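Local coordinates for protein dITP/XTP pyrophosphatase (Coxiella burnetii, PDB 3TQU) that probably hydrolyses non-canonical purine nucleoside triphosphates such as XTP, dITP and ITP to monophosphates and diphosphate, clearing them from the nucleotide pool, at residues N95-D98 with A99-I102. Numbering follows the deposited sequence.
Sequences NATD and AERI
With chi1 at 61°, T97 turns OG1 toward the amide of E100, while E100, its CG beside the backbone N (chi1 -71°) and its chain extended beyond, reaches back to T97. Two reciprocal bonds result: E100 N donates to T97 OG1 (3.1 Å), and T97 N donates to E100 OE2 (2.9 Å), meeting that oxygen from above the carboxylate plane. The two side chains cross at about a right angle.

R101 grips the same turn from another side. Its chain bends at chi3 (-80°) and brings the guanidinium over the backbone, with T97 O 3.2 Å above the centre of one face. NH2 makes an almost straight salt bridge to D98 OD1 (2.8 Å), which lies in the guanidinium plane and is met on its anti side, somewhat out of the carboxylate plane; NH1 adds a weak bond to A96 O (3.0 Å). The other D98 oxygen, OD2, accepts from the backbone N of G158, a predicted substrate-binding residue, so the D98 carboxylate joins R101 with one oxygen and the G158 loop with the other. Backbone bonds from R101 N to T97 O and from I102 N to D98 O begin the regular helical pattern. T97 as N-cap and E100 three residues on form a classic capping box, here opening helix 98-112 of the HAM1 fold.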
loop_
_atom_site.group_PDB
_atom_site.type_symbol
_atom_site.label_atom_id
_atom_site.label_comp_id
_atom_site.label_asym_id
_atom_site.label_seq_id
_atom_site.Cartn_x
_atom_site.Cartn_y
_atom_site.Cartn_z
ATOM N N ASN A 95 1.611 27.453 -9.760
ATOM C CA ASN A 95 2.674 28.392 -10.107
ATOM C C ASN A 95 3.347 29.029 -8.891
ATOM O O ASN A 95 4.027 30.047 -9.015
ATOM C CB ASN A 95 2.147 29.474 -11.052
ATOM C CG ASN A 95 1.863 28.942 -12.444
ATOM O OD1 ASN A 95 1.970 27.743 -12.694
ATOM N ND2 ASN A 95 1.500 29.835 -13.358
ATOM N N ALA A 96 3.161 28.425 -7.720
ATOM C CA ALA A 96 3.787 28.925 -6.502
ATOM C C ALA A 96 5.182 28.336 -6.335
ATOM O O ALA A 96 5.512 27.321 -6.944
ATOM C CB ALA A 96 2.927 28.603 -5.290
ATOM N N THR A 97 5.995 28.978 -5.502
ATOM C CA THR A 97 7.362 28.536 -5.250
ATOM C C THR A 97 7.454 27.728 -3.959
ATOM O O THR A 97 6.489 27.647 -3.198
ATOM C CB THR A 97 8.304 29.736 -5.114
ATOM O OG1 THR A 97 7.875 30.546 -4.012
ATOM C CG2 THR A 97 8.294 30.574 -6.390
ATOM N N ASP A 98 8.620 27.134 -3.716
ATOM C CA ASP A 98 8.863 26.420 -2.466
ATOM C C ASP A 98 8.761 27.386 -1.294
ATOM O O ASP A 98 8.189 27.062 -0.254
ATOM C CB ASP A 98 10.242 25.766 -2.471
ATOM C CG ASP A 98 10.319 24.564 -3.395
ATOM O OD1 ASP A 98 9.260 24.103 -3.882
ATOM O OD2 ASP A 98 11.447 24.070 -3.618
ATOM N N ALA A 99 9.318 28.578 -1.474
ATOM C CA ALA A 99 9.281 29.610 -0.445
ATOM C C ALA A 99 7.849 29.980 -0.068
ATOM O O ALA A 99 7.537 30.157 1.107
ATOM C CB ALA A 99 10.036 30.843 -0.911
ATOM N N GLU A 100 6.987 30.109 -1.073
ATOM C CA GLU A 100 5.585 30.436 -0.845
ATOM C C GLU A 100 4.882 29.345 -0.046
ATOM O O GLU A 100 4.143 29.631 0.895
ATOM C CB GLU A 100 4.856 30.641 -2.173
ATOM C CG GLU A 100 5.244 31.901 -2.919
ATOM C CD GLU A 100 4.448 32.075 -4.196
ATOM O OE1 GLU A 100 3.293 32.544 -4.114
ATOM O OE2 GLU A 100 4.969 31.733 -5.277
ATOM N N ARG A 101 5.111 28.094 -0.438
ATOM C CA ARG A 101 4.510 26.955 0.247
ATOM C C ARG A 101 4.948 26.887 1.708
ATOM O O ARG A 101 4.144 26.589 2.592
ATOM C CB ARG A 101 4.849 25.648 -0.479
ATOM C CG ARG A 101 4.050 25.431 -1.759
ATOM C CD ARG A 101 4.439 24.135 -2.458
ATOM N NE ARG A 101 5.664 24.284 -3.236
ATOM C CZ ARG A 101 5.705 24.760 -4.477
ATOM N NH1 ARG A 101 4.583 25.135 -5.081
ATOM N NH2 ARG A 101 6.864 24.865 -5.113
ATOM N N ILE A 102 6.226 27.159 1.951
ATOM C CA ILE A 102 6.762 27.186 3.308
ATOM C C ILE A 102 6.014 28.215 4.150
ATOM O O ILE A 102 5.669 27.957 5.305
ATOM C CB ILE A 102 8.266 27.517 3.310
ATOM C CG1 ILE A 102 9.070 26.324 2.792
ATOM C CG2 ILE A 102 8.727 27.894 4.706
ATOM C CD1 ILE A 102 10.503 26.649 2.450
HETATM O O HOH W 1 4.491 32.609 -7.585
HETATM O O HOH W 2 2.907 25.284 -7.282
HETATM O O HOH W 3 7.401 22.765 -1.490
#